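PDB 4ZOH: putative oxidoreductase molybdopterin-binding subunit from Sulfolobus tokodaii, which probably catalyses a molybdenum-dependent oxidation, as the subunit that binds pterin cytosine dinucleotide in an enzyme of the xanthine dehydrogenase and aldehyde oxidase family. Local coordinates for residues I26-T31 with G169-F174; G30-A35 with L233-P238; R159-P164 with Q637-P642; A616-E621 with T695-K700. All coordinates share one frame; numbering follows the deposited sequence.

From the N terminus, the chain first opens contacts 1 and 2 together: residues 26-31 and 30-35 overlap at Gly30 and Thr31. Contact 1 closes on strand 170-174 and contact 2, looping further, at 233-238, just before strand 239-241 of the same mixed sheet; they touch each other, with Pro238 packed on Leu28 and Tyr173. Contact 3 starts at 159-164, inside both of these loops, and closes only at 637-642, so it crosses them and links the two molybdopterin cofactor-binding regions. Contact 4 joins 616-621 to 695-700; it crosses contact 3 and follows contacts 1 and 2 in series. A weak hydrogen bond between Tyr639 and Glu621 connects contacts 3 and 4, whose centres lie about 12 Å apart.

Contact 1: I26-T31 with G169-F174; sequences IELPGT and GALAYF
Leu171 puts its two methyl branches among three residues of the 26-31 loop, and most of this small contact is built on it. Leu171 CD2 lies 3.7 Å from Ile26 CG2, and the same Leu171 methyl meets CD1 of Leu28 at 4.0 Å. The other branch, Leu171 CD1, faces Thr31, whose CG2 stands 4.0 Å from it with the two side chains roughly perpendicular. With CG anti to the backbone N (chi1 175°), the Leu171 fork continues from the strand toward the loop. Leu28 is the second main contributor. Its CD1 is shared by two residues of strand 170-174, touching Leu171 CD2 and, at 4.0 Å, Tyr173 CB.

No hydrogen bond joins the two segments; the loop has an internal bond network instead. Leu28 to Thr31 form a type II beta turn with Gly30 at positive phi. The carbonyl oxygen of Leu28 is gripped twice, by Thr31 N at 3.2 Å and by Thr31 OG1 at 2.6 Å, both approaching from one face of its plane. With the hydroxyl used in this way, CG2 of Thr31 is the branch that meets Leu171.

Lys240, on the neighbouring strand 239-241, makes a salt bridge to Glu27, and Tyr182 packs against both Ile26 and Leu171. The loop leads into strand 32-38 of the hammerhead region. Between the segments themselves the contact is apolar, so it depends on close fit rather than directed bonds; the polar hold on the loop comes from Lys240 and from its own turn.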
loop_
_atom_site.group_PDB
_atom_site.type_symbol
_atom_site.label_atom_id
_atom_site.label_comp_id
_atom_site.label_asym_id
_atom_site.label_seq_id
_atom_site.Cartn_x
_atom_site.Cartn_y
_atom_site.Cartn_z
ATOM N N ILE A 26 -5.017 -1.005 -5.254
ATOM C CA ILE A 26 -4.206 -0.302 -4.259
ATOM C C ILE A 26 -5.067 0.376 -3.225
ATOM O O ILE A 26 -6.076 0.953 -3.563
ATOM C CB ILE A 26 -3.224 0.717 -4.879
ATOM C CG1 ILE A 26 -2.440 0.025 -6.006
ATOM C CG2 ILE A 26 -2.274 1.196 -3.781
ATOM C CD1 ILE A 26 -1.724 0.994 -6.916
ATOM N N GLU A 27 -4.648 0.284 -1.968
ATOM C CA GLU A 27 -5.365 0.859 -0.835
ATOM C C GLU A 27 -4.366 1.570 0.079
ATOM O O GLU A 27 -3.252 1.113 0.246
ATOM C CB GLU A 27 -6.091 -0.211 0.034
ATOM C CG GLU A 27 -7.283 -0.890 -0.604
ATOM C CD GLU A 27 -8.301 0.077 -1.169
ATOM O OE1 GLU A 27 -8.419 1.205 -0.664
ATOM O OE2 GLU A 27 -8.991 -0.295 -2.151
ATOM N N LEU A 28 -4.787 2.660 0.706
ATOM C CA LEU A 28 -4.009 3.247 1.775
ATOM C C LEU A 28 -4.922 3.360 3.036
ATOM O O LEU A 28 -6.163 3.276 2.924
ATOM C CB LEU A 28 -3.532 4.612 1.291
ATOM C CG LEU A 28 -2.376 4.531 0.300
ATOM C CD1 LEU A 28 -2.192 5.867 -0.438
ATOM C CD2 LEU A 28 -1.061 3.959 0.885
ATOM N N PRO A 29 -4.340 3.553 4.228
ATOM C CA PRO A 29 -5.161 3.659 5.479
ATOM C C PRO A 29 -6.150 4.842 5.368
ATOM O O PRO A 29 -5.755 5.913 4.930
ATOM C CB PRO A 29 -4.114 4.013 6.555
ATOM C CG PRO A 29 -2.775 3.579 5.991
ATOM C CD PRO A 29 -2.899 3.832 4.499
ATOM N N GLY A 30 -7.401 4.632 5.753
ATOM C CA GLY A 30 -8.453 5.640 5.663
ATOM C C GLY A 30 -8.851 6.142 4.288
ATOM O O GLY A 30 -9.430 7.200 4.186
ATOM N N THR A 31 -8.570 5.388 3.234
ATOM C CA THR A 31 -8.899 5.803 1.871
ATOM C C THR A 31 -10.382 6.092 1.741
ATOM O O THR A 31 -11.191 5.291 2.177
ATOM C CB THR A 31 -8.517 4.693 0.851
ATOM O OG1 THR A 31 -7.066 4.553 0.827
ATOM C CG2 THR A 31 -9.023 5.107 -0.540
ATOM N N GLY A 169 -8.623 5.672 -13.565
ATOM C CA GLY A 169 -8.817 5.514 -12.100
ATOM C C GLY A 169 -7.597 6.100 -11.462
ATOM O O GLY A 169 -6.501 6.172 -12.099
ATOM N N ALA A 170 -7.732 6.484 -10.203
ATOM C CA ALA A 170 -6.625 7.179 -9.561
ATOM C C ALA A 170 -6.795 7.170 -8.058
ATOM O O ALA A 170 -7.920 6.930 -7.532
ATOM C CB ALA A 170 -6.512 8.617 -10.060
ATOM N N LEU A 171 -5.643 7.346 -7.406
ATOM C CA LEU A 171 -5.553 7.314 -5.963
ATOM C C LEU A 171 -4.572 8.397 -5.533
ATOM O O LEU A 171 -3.416 8.356 -5.945
ATOM C CB LEU A 171 -5.055 5.936 -5.441
ATOM C CG LEU A 171 -4.810 5.796 -3.938
ATOM C CD1 LEU A 171 -6.073 6.042 -3.064
ATOM C CD2 LEU A 171 -4.175 4.405 -3.635
ATOM N N ALA A 172 -5.046 9.337 -4.710
ATOM C CA ALA A 172 -4.259 10.557 -4.407
ATOM C C ALA A 172 -4.114 10.758 -2.894
ATOM O O ALA A 172 -5.057 10.589 -2.150
ATOM C CB ALA A 172 -4.925 11.768 -5.031
ATOM N N TYR A 173 -2.902 11.088 -2.469
ATOM C CA TYR A 173 -2.609 11.185 -1.061
ATOM C C TYR A 173 -1.585 12.276 -0.835
ATOM O O TYR A 173 -0.478 12.212 -1.362
ATOM C CB TYR A 173 -2.049 9.865 -0.497
ATOM C CG TYR A 173 -1.740 10.026 0.939
ATOM C CD1 TYR A 173 -2.734 10.475 1.821
ATOM C CD2 TYR A 173 -0.449 9.789 1.429
ATOM C CE1 TYR A 173 -2.484 10.670 3.170
ATOM C CE2 TYR A 173 -0.161 9.964 2.783
ATOM C CZ TYR A 173 -1.189 10.404 3.650
ATOM O OH TYR A 173 -0.943 10.581 4.978
ATOM N N PHE A 174 -1.951 13.270 -0.017
ATOM C CA PHE A 174 -1.000 14.384 0.262
ATOM C C PHE A 174 -0.676 14.258 1.742
ATOM O O PHE A 174 -1.619 14.241 2.566
ATOM C CB PHE A 174 -1.716 15.719 -0.090
ATOM C CG PHE A 174 -0.905 16.937 0.187
ATOM C CD1 PHE A 174 0.324 17.128 -0.471
ATOM C CD2 PHE A 174 -1.328 17.870 1.160
ATOM C CE1 PHE A 174 1.125 18.241 -0.179
ATOM C CE2 PHE A 174 -0.542 18.984 1.454
ATOM C CZ PHE A 174 0.676 19.188 0.772
#

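Contact 2: G30-A35 with L233-P238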
loop_
_atom_site.group_PDB
_atom_site.type_symbol
_atom_site.label_atom_id
_atom_site.label_comp_id
_atom_site.label_asym_id
_atom_site.label_seq_id
_atom_site.Cartn_x
_atom_site.Cartn_y
_atom_site.Cartn_z
ATOM N N GLY A 30 -7.401 4.632 5.753
ATOM C CA GLY A 30 -8.453 5.640 5.663
ATOM C C GLY A 30 -8.851 6.142 4.288
ATOM O O GLY A 30 -9.430 7.200 4.186
ATOM N N THR A 31 -8.570 5.388 3.234
ATOM C CA THR A 31 -8.899 5.803 1.871
ATOM C C THR A 31 -10.382 6.092 1.741
ATOM O O THR A 31 -11.191 5.291 2.177
ATOM C CB THR A 31 -8.517 4.693 0.851
ATOM O OG1 THR A 31 -7.066 4.553 0.827
ATOM C CG2 THR A 31 -9.023 5.107 -0.540
ATOM N N LEU A 32 -10.711 7.241 1.177
ATOM C CA LEU A 32 -12.076 7.618 0.895
ATOM C C LEU A 32 -12.382 7.418 -0.612
ATOM O O LEU A 32 -11.456 7.378 -1.443
ATOM C CB LEU A 32 -12.305 9.109 1.265
ATOM C CG LEU A 32 -12.180 9.490 2.756
ATOM C CD1 LEU A 32 -12.248 11.007 2.950
ATOM C CD2 LEU A 32 -13.323 8.847 3.489
ATOM N N PHE A 33 -13.664 7.283 -0.951
ATOM C CA PHE A 33 -14.058 7.085 -2.343
ATOM C C PHE A 33 -14.695 8.337 -2.902
ATOM O O PHE A 33 -15.504 8.974 -2.224
ATOM C CB PHE A 33 -14.970 5.869 -2.516
ATOM C CG PHE A 33 -15.072 5.441 -3.936
ATOM C CD1 PHE A 33 -16.092 5.966 -4.778
ATOM C CD2 PHE A 33 -14.060 4.585 -4.503
ATOM C CE1 PHE A 33 -16.144 5.597 -6.124
ATOM C CE2 PHE A 33 -14.108 4.235 -5.856
ATOM C CZ PHE A 33 -15.166 4.727 -6.662
ATOM N N VAL A 34 -14.311 8.673 -4.134
ATOM C CA VAL A 34 -14.705 9.917 -4.836
ATOM C C VAL A 34 -15.508 9.560 -6.091
ATOM O O VAL A 34 -15.065 8.740 -6.899
ATOM C CB VAL A 34 -13.430 10.741 -5.174
ATOM C CG1 VAL A 34 -13.697 12.037 -5.951
ATOM C CG2 VAL A 34 -12.652 11.082 -3.886
ATOM N N ALA A 35 -16.671 10.177 -6.269
ATOM C CA ALA A 35 -17.415 10.037 -7.523
ATOM C C ALA A 35 -17.753 11.435 -8.035
ATOM O O ALA A 35 -17.887 12.378 -7.226
ATOM C CB ALA A 35 -18.667 9.174 -7.300
ATOM N N LEU A 233 -4.955 17.628 -1.674
ATOM C CA LEU A 233 -4.324 18.726 -0.907
ATOM C C LEU A 233 -5.190 19.265 0.241
ATOM O O LEU A 233 -4.708 19.563 1.323
ATOM C CB LEU A 233 -3.889 19.910 -1.791
ATOM C CG LEU A 233 -3.109 19.561 -3.056
ATOM C CD1 LEU A 233 -2.646 20.853 -3.665
ATOM C CD2 LEU A 233 -1.976 18.601 -2.816
ATOM N N MET A 234 -6.472 19.329 -0.018
ATOM C CA MET A 234 -7.412 19.863 0.915
ATOM C C MET A 234 -7.809 18.843 1.990
ATOM O O MET A 234 -7.842 19.174 3.152
ATOM C CB MET A 234 -8.653 20.338 0.137
ATOM C CG MET A 234 -9.339 21.519 0.761
ATOM S SD MET A 234 -11.028 21.609 0.202
ATOM C CE MET A 234 -11.787 21.485 1.833
ATOM N N LEU A 235 -8.219 17.652 1.591
ATOM C CA LEU A 235 -8.775 16.696 2.525
ATOM C C LEU A 235 -7.764 15.944 3.413
ATOM O O LEU A 235 -8.139 15.498 4.485
ATOM C CB LEU A 235 -9.646 15.688 1.786
ATOM C CG LEU A 235 -11.044 16.269 1.601
ATOM C CD1 LEU A 235 -11.298 16.629 0.183
ATOM C CD2 LEU A 235 -12.096 15.251 2.037
ATOM N N ARG A 236 -6.516 15.754 2.978
ATOM C CA ARG A 236 -5.520 15.038 3.836
ATOM C C ARG A 236 -5.817 13.556 4.187
ATOM O O ARG A 236 -5.263 13.050 5.189
ATOM C CB ARG A 236 -5.258 15.802 5.166
ATOM C CG ARG A 236 -4.939 17.291 5.035
ATOM C CD ARG A 236 -4.019 17.618 3.900
ATOM N NE ARG A 236 -3.736 19.067 3.910
ATOM C CZ ARG A 236 -2.698 19.642 4.522
ATOM N NH1 ARG A 236 -1.824 18.913 5.222
ATOM N NH2 ARG A 236 -2.514 20.937 4.410
ATOM N N LYS A 237 -6.746 12.915 3.451
ATOM C CA LYS A 237 -6.945 11.473 3.439
ATOM C C LYS A 237 -6.620 11.014 2.019
ATOM O O LYS A 237 -6.620 11.822 1.073
ATOM C CB LYS A 237 -8.370 11.059 3.812
ATOM C CG LYS A 237 -8.942 11.646 5.107
ATOM C CD LYS A 237 -8.448 10.854 6.307
ATOM C CE LYS A 237 -8.849 11.573 7.593
ATOM N NZ LYS A 237 -8.603 10.674 8.742
ATOM N N PRO A 238 -6.233 9.735 1.873
ATOM C CA PRO A 238 -6.167 9.213 0.526
ATOM C C PRO A 238 -7.585 9.118 -0.111
ATOM O O PRO A 238 -8.570 8.886 0.581
ATOM C CB PRO A 238 -5.588 7.818 0.723
ATOM C CG PRO A 238 -5.027 7.798 2.132
ATOM C CD PRO A 238 -5.940 8.699 2.899
#
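The backbone N of Leu32 donates to Pro238 O at 2.8 Å, nearly straight at 174°, although the donor is tilted 27° from the carbonyl plane. This bond begins the parallel pairing of strand 32-38 with strand 239-241 in a mixed sheet; Leu32 and Val34 continue it through backbone bonds to Lys240. The sheet thus joins a strand of the hammerhead region to one in the first molybdopterin cofactor-binding region. The same Pro238 oxygen receives a CA-H...O contact from Thr31, so one carbonyl faces two successive residues.

Pro238 has the most surface buried here. Its CB meets Thr31 OG1 at 3.6 Å, on the hydroxyl that is already bonded to Leu28 O, while its CD lies 4.0 Å from Gly30 O. The proline ring therefore lies along the Gly30-Thr31 backbone.

Farther from the bond, the Leu32 side chain reaches toward the end of helix 223-235. Its CD1 touches CB and CG of Lys237, and more distantly Leu235. Arg236, with positive phi, turns the chain out of the helix, and its carbonyl accepts a hydrogen bond from Lys19 of the second copy of this protein. Lys237 starts toward Leu32 but then bends at chi2 (-81°), which carries its amine away; the contact uses only the root of the chain, with Lys237 CB and Leu32 CD1 4.0 Å apart.

Contact 3: R159-P164 with Q637-P642; sequences RVIASP and QDYPIP
Tyr639 drives its ring across to the end of strand 149-161, where its OH accepts the backbone N-H of Ile161 at 2.8 Å with a nearly linear angle of 172°. This is the tight part of the contact. CB of Val160 comes within 3.3 Å of the same Tyr639 oxygen, while Ile161 lies over one ring face: its CB stands 4.3 Å from the ring centroid and 23° off the normal, a CH-pi contact displaced toward the hydroxyl end. Farther along, Ile161 CD1 meets the CD1-CE1 side of the ring. Tyr639 is aimed this way with CG anti to its backbone N (chi1 -170°). A weak hydrogen bond to Glu621 OE1 gives the hydroxyl a second partner; Glu621 also forms a salt bridge to a basic side chain of another protein's chain.

Ser163 turns its OG back to Ile161 O at 2.7 Å, approaching from well above the carbonyl plane, and the same Ser163 OG meets the CE2 side of the Tyr639 ring, 3.5 Å from Tyr639 CE2. The looser end is the single apolar touch of Ser163 CB with Ile641 CG2 at 4.1 Å. It is still buried: another protein's chain packs basic side-chain atoms on Ser163, Tyr639 and Ile641, and a basic side chain of that chain hydrogen-bonds Ile161 O.

Pro640, at the centre of an inverse gamma turn, separates Tyr639 from Ile641, whose side chain is about 8 Å from a bound iron-sulfur cluster. The arrangement is a buried seam between the two molybdopterin cofactor-binding regions, next to the partner subunits.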
loop_
_atom_site.group_PDB
_atom_site.type_symbol
_atom_site.label_atom_id
_atom_site.label_comp_id
_atom_site.label_asym_id
_atom_site.label_seq_id
_atom_site.Cartn_x
_atom_site.Cartn_y
_atom_site.Cartn_z
ATOM N N ARG A 159 -17.035 8.699 -35.212
ATOM C CA ARG A 159 -16.509 8.698 -33.829
ATOM C C ARG A 159 -16.458 7.243 -33.239
ATOM O O ARG A 159 -17.412 6.520 -33.347
ATOM C CB ARG A 159 -17.456 9.490 -32.990
ATOM C CG ARG A 159 -16.848 9.985 -31.699
ATOM C CD ARG A 159 -17.818 11.044 -31.108
ATOM N NE ARG A 159 -17.199 11.818 -30.038
ATOM C CZ ARG A 159 -16.316 12.780 -30.220
ATOM N NH1 ARG A 159 -15.772 13.390 -29.155
ATOM N NH2 ARG A 159 -15.929 13.127 -31.440
ATOM N N VAL A 160 -15.389 6.891 -32.555
ATOM C CA VAL A 160 -15.390 5.605 -31.811
ATOM C C VAL A 160 -14.922 5.875 -30.369
ATOM O O VAL A 160 -14.504 6.995 -30.071
ATOM C CB VAL A 160 -14.421 4.579 -32.484
ATOM C CG1 VAL A 160 -14.934 4.165 -33.892
ATOM C CG2 VAL A 160 -13.029 5.176 -32.553
ATOM N N ILE A 161 -14.952 4.841 -29.506
ATOM C CA ILE A 161 -14.540 4.984 -28.135
ATOM C C ILE A 161 -13.505 3.907 -27.774
ATOM O O ILE A 161 -13.779 2.713 -27.943
ATOM C CB ILE A 161 -15.767 4.876 -27.232
ATOM C CG1 ILE A 161 -16.784 5.987 -27.614
ATOM C CG2 ILE A 161 -15.367 5.015 -25.747
ATOM C CD1 ILE A 161 -18.185 5.735 -27.019
ATOM N N ALA A 162 -12.336 4.346 -27.303
ATOM C CA ALA A 162 -11.209 3.514 -26.970
ATOM C C ALA A 162 -11.582 2.238 -26.191
ATOM O O ALA A 162 -11.157 1.143 -26.578
ATOM C CB ALA A 162 -10.152 4.328 -26.271
ATOM N N SER A 163 -12.463 2.376 -25.185
ATOM C CA SER A 163 -12.999 1.254 -24.419
ATOM C C SER A 163 -11.914 0.254 -23.900
ATOM O O SER A 163 -12.121 -0.949 -24.034
ATOM C CB SER A 163 -14.051 0.490 -25.245
ATOM O OG SER A 163 -14.910 1.350 -25.935
ATOM N N PRO A 164 -10.766 0.745 -23.313
ATOM C CA PRO A 164 -9.843 -0.215 -22.678
ATOM C C PRO A 164 -10.614 -0.979 -21.610
ATOM O O PRO A 164 -11.574 -0.435 -21.028
ATOM C CB PRO A 164 -8.800 0.674 -21.999
ATOM C CG PRO A 164 -9.493 1.992 -21.753
ATOM C CD PRO A 164 -10.480 2.133 -22.891
ATOM N N GLN A 637 -22.885 -3.774 -24.212
ATOM C CA GLN A 637 -23.967 -4.330 -25.062
ATOM C C GLN A 637 -24.164 -3.390 -26.224
ATOM O O GLN A 637 -24.002 -3.845 -27.327
ATOM C CB GLN A 637 -25.257 -4.582 -24.262
ATOM C CG GLN A 637 -26.526 -4.820 -25.064
ATOM C CD GLN A 637 -27.758 -4.668 -24.179
ATOM O OE1 GLN A 637 -28.180 -5.598 -23.510
ATOM N NE2 GLN A 637 -28.325 -3.473 -24.155
ATOM N N ASP A 638 -24.415 -2.079 -25.989
ATOM C CA ASP A 638 -24.723 -1.138 -27.097
ATOM C C ASP A 638 -23.506 -0.552 -27.836
ATOM O O ASP A 638 -23.639 -0.014 -28.928
ATOM C CB ASP A 638 -25.634 0.030 -26.653
ATOM C CG ASP A 638 -26.797 -0.414 -25.832
ATOM O OD1 ASP A 638 -27.377 -1.481 -26.108
ATOM O OD2 ASP A 638 -27.138 0.306 -24.873
ATOM N N TYR A 639 -22.320 -0.594 -27.226
ATOM C CA TYR A 639 -21.083 -0.249 -27.933
ATOM C C TYR A 639 -20.326 -1.557 -28.196
ATOM O O TYR A 639 -19.631 -2.053 -27.323
ATOM C CB TYR A 639 -20.213 0.757 -27.172
ATOM C CG TYR A 639 -19.091 1.243 -28.051
ATOM C CD1 TYR A 639 -19.299 2.265 -28.962
ATOM C CD2 TYR A 639 -17.839 0.650 -27.990
ATOM C CE1 TYR A 639 -18.260 2.700 -29.796
ATOM C CE2 TYR A 639 -16.822 1.055 -28.815
ATOM C CZ TYR A 639 -17.057 2.077 -29.743
ATOM O OH TYR A 639 -16.014 2.451 -30.542
ATOM N N PRO A 640 -20.496 -2.136 -29.396
ATOM C CA PRO A 640 -20.185 -3.576 -29.576
ATOM C C PRO A 640 -18.733 -3.861 -29.888
ATOM O O PRO A 640 -18.401 -4.166 -31.066
ATOM C CB PRO A 640 -21.074 -3.950 -30.782
ATOM C CG PRO A 640 -21.087 -2.694 -31.596
ATOM C CD PRO A 640 -21.139 -1.558 -30.607
ATOM N N ILE A 641 -17.842 -3.820 -28.889
ATOM C CA ILE A 641 -16.468 -4.217 -29.221
ATOM C C ILE A 641 -16.506 -5.757 -29.552
ATOM O O ILE A 641 -17.367 -6.464 -29.018
ATOM C CB ILE A 641 -15.446 -3.839 -28.121
ATOM C CG1 ILE A 641 -15.552 -4.698 -26.842
ATOM C CG2 ILE A 641 -15.629 -2.354 -27.801
ATOM C CD1 ILE A 641 -14.257 -4.590 -25.980
ATOM N N PRO A 642 -15.603 -6.248 -30.422
ATOM C CA PRO A 642 -15.799 -7.663 -30.830
ATOM C C PRO A 642 -15.462 -8.714 -29.732
ATOM O O PRO A 642 -14.521 -8.525 -28.942
ATOM C CB PRO A 642 -14.842 -7.853 -31.999
ATOM C CG PRO A 642 -13.882 -6.775 -31.927
ATOM C CD PRO A 642 -14.554 -5.593 -31.235
#

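Contact 4: A616-E621 with T695-K700; sequences AQALLE and TKMPVK
Met697 lays its side chain over the last turn of helix 600-619, with Met697 SD 3.8 Å from Ala618 CA and Met697 CE 3.8 Å from Gln617 NE2. The chain runs out from the backbone and then bends at chi3 (-70°), which swings the methyl toward the Gln617 amide. That amide is held by others: NE2 bonds to Asn157 OD1 and OE1 takes a bond from Arg256, so the methyl meets a group whose orientation is already fixed.

Next along, Pro698 follows a cis peptide bond and packs against the end of the helix. Its ring meets the backbone beyond the helical residues, with CD 3.4 Å from Glu621 O and CB 3.7 Å from Leu620 C. Pro698 CA, meanwhile, makes CA-H...O contacts to the carbonyls of Gln617 and Ala618, the closer being Ala618 O at 3.2 Å.

The Ala618 carbonyl also takes the one hydrogen bond across the segments. Val699 N reaches Ala618 O at 2.8 Å, close to the direction of the C=O bond, and Val699 CG2 lies 3.4 Å from the same oxygen. An oxygen in the final turn of the helix thus finds a donor in the C-terminal loop. Inside the turn, Ala616 O receives both Leu620 N and Glu621 N, from opposite faces of its plane.

Ile683 of helix 673-688 touches Ala618, Met697 and Val699 together. The C-terminal end of helix 600-619, in the second molybdopterin cofactor-binding region, thus packs on a loop near the chain's C terminus that carries a cis-proline.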
loop_
_atom_site.group_PDB
_atom_site.type_symbol
_atom_site.label_atom_id
_atom_site.label_comp_id
_atom_site.label_asym_id
_atom_site.label_seq_id
_atom_site.Cartn_x
_atom_site.Cartn_y
_atom_site.Cartn_z
ATOM N N ALA A 616 -13.108 -3.666 -36.383
ATOM C CA ALA A 616 -14.290 -3.369 -35.543
ATOM C C ALA A 616 -14.859 -1.924 -35.888
ATOM O O ALA A 616 -16.087 -1.704 -35.852
ATOM C CB ALA A 616 -13.894 -3.406 -34.072
ATOM N N GLN A 617 -13.956 -0.973 -36.151
ATOM C CA GLN A 617 -14.392 0.387 -36.591
ATOM C C GLN A 617 -15.199 0.289 -37.927
ATOM O O GLN A 617 -16.344 0.851 -38.031
ATOM C CB GLN A 617 -13.178 1.339 -36.780
ATOM C CG GLN A 617 -13.668 2.751 -37.207
ATOM C CD GLN A 617 -12.659 3.858 -37.343
ATOM O OE1 GLN A 617 -11.412 3.689 -37.297
ATOM N NE2 GLN A 617 -13.210 5.057 -37.559
ATOM N N ALA A 618 -14.637 -0.456 -38.899
ATOM C CA ALA A 618 -15.321 -0.742 -40.209
ATOM C C ALA A 618 -16.659 -1.434 -40.018
ATOM O O ALA A 618 -17.691 -1.023 -40.600
ATOM C CB ALA A 618 -14.431 -1.588 -41.138
ATOM N N LEU A 619 -16.687 -2.414 -39.131
ATOM C CA LEU A 619 -17.859 -3.330 -39.098
ATOM C C LEU A 619 -18.757 -3.236 -37.894
ATOM O O LEU A 619 -19.872 -3.728 -37.964
ATOM C CB LEU A 619 -17.424 -4.811 -39.258
ATOM C CG LEU A 619 -16.574 -5.202 -40.453
ATOM C CD1 LEU A 619 -16.200 -6.708 -40.301
ATOM C CD2 LEU A 619 -17.357 -4.856 -41.761
ATOM N N LEU A 620 -18.282 -2.708 -36.764
ATOM C CA LEU A 620 -19.113 -2.845 -35.538
ATOM C C LEU A 620 -19.345 -1.538 -34.822
ATOM O O LEU A 620 -20.479 -1.226 -34.495
ATOM C CB LEU A 620 -18.501 -3.857 -34.534
ATOM C CG LEU A 620 -18.435 -5.360 -34.894
ATOM C CD1 LEU A 620 -17.362 -6.083 -34.072
ATOM C CD2 LEU A 620 -19.793 -5.971 -34.606
ATOM N N GLU A 621 -18.260 -0.833 -34.545
ATOM C CA GLU A 621 -18.288 0.245 -33.567
ATOM C C GLU A 621 -18.785 1.578 -34.144
ATOM O O GLU A 621 -18.641 1.808 -35.334
ATOM C CB GLU A 621 -16.868 0.413 -33.042
ATOM C CG GLU A 621 -16.618 -0.684 -31.978
ATOM C CD GLU A 621 -15.186 -0.742 -31.510
ATOM O OE1 GLU A 621 -14.523 0.293 -31.410
ATOM O OE2 GLU A 621 -14.660 -1.868 -31.299
ATOM N N THR A 695 -19.656 4.964 -47.901
ATOM C CA THR A 695 -19.230 6.348 -47.597
ATOM C C THR A 695 -19.124 6.560 -46.092
ATOM O O THR A 695 -18.514 7.519 -45.648
ATOM C CB THR A 695 -20.211 7.434 -48.163
ATOM O OG1 THR A 695 -21.533 7.138 -47.732
ATOM C CG2 THR A 695 -20.202 7.501 -49.695
ATOM N N LYS A 696 -19.708 5.662 -45.308
ATOM C CA LYS A 696 -19.679 5.810 -43.848
ATOM C C LYS A 696 -19.502 4.472 -43.107
ATOM O O LYS A 696 -19.786 3.429 -43.678
ATOM C CB LYS A 696 -20.945 6.521 -43.383
ATOM C CG LYS A 696 -22.228 5.844 -43.794
ATOM C CD LYS A 696 -23.347 6.084 -42.764
ATOM C CE LYS A 696 -24.473 6.960 -43.274
ATOM N NZ LYS A 696 -25.299 6.299 -44.324
ATOM N N MET A 697 -19.072 4.525 -41.842
ATOM C CA MET A 697 -18.909 3.331 -41.013
ATOM C C MET A 697 -19.607 3.533 -39.643
ATOM O O MET A 697 -19.828 4.660 -39.266
ATOM C CB MET A 697 -17.440 3.113 -40.765
ATOM C CG MET A 697 -16.612 2.918 -41.981
ATOM S SD MET A 697 -14.858 2.734 -41.687
ATOM C CE MET A 697 -14.271 4.392 -41.134
ATOM N N PRO A 698 -19.881 2.484 -38.852
ATOM C CA PRO A 698 -19.712 1.073 -39.233
ATOM C C PRO A 698 -20.669 0.720 -40.445
ATOM O O PRO A 698 -21.722 1.365 -40.631
ATOM C CB PRO A 698 -20.176 0.330 -37.933
ATOM C CG PRO A 698 -21.333 1.188 -37.464
ATOM C CD PRO A 698 -20.851 2.609 -37.726
ATOM N N VAL A 699 -20.351 -0.319 -41.211
ATOM C CA VAL A 699 -21.293 -0.783 -42.220
ATOM C C VAL A 699 -22.444 -1.439 -41.480
ATOM O O VAL A 699 -22.276 -2.426 -40.780
ATOM C CB VAL A 699 -20.604 -1.749 -43.210
ATOM C CG1 VAL A 699 -21.354 -1.793 -44.509
ATOM C CG2 VAL A 699 -19.245 -1.230 -43.593
ATOM N N LYS A 700 -23.632 -0.905 -41.595
ATOM C CA LYS A 700 -24.748 -1.572 -40.919
ATOM C C LYS A 700 -25.292 -2.798 -41.704
ATOM O O LYS A 700 -25.290 -2.798 -42.944
ATOM C CB LYS A 700 -25.896 -0.584 -40.709
ATOM C CG LYS A 700 -25.644 0.569 -39.697
ATOM C CD LYS A 700 -26.893 1.477 -39.711
ATOM C CE LYS A 700 -27.328 1.990 -38.351
ATOM N NZ LYS A 700 -27.201 3.467 -38.392
#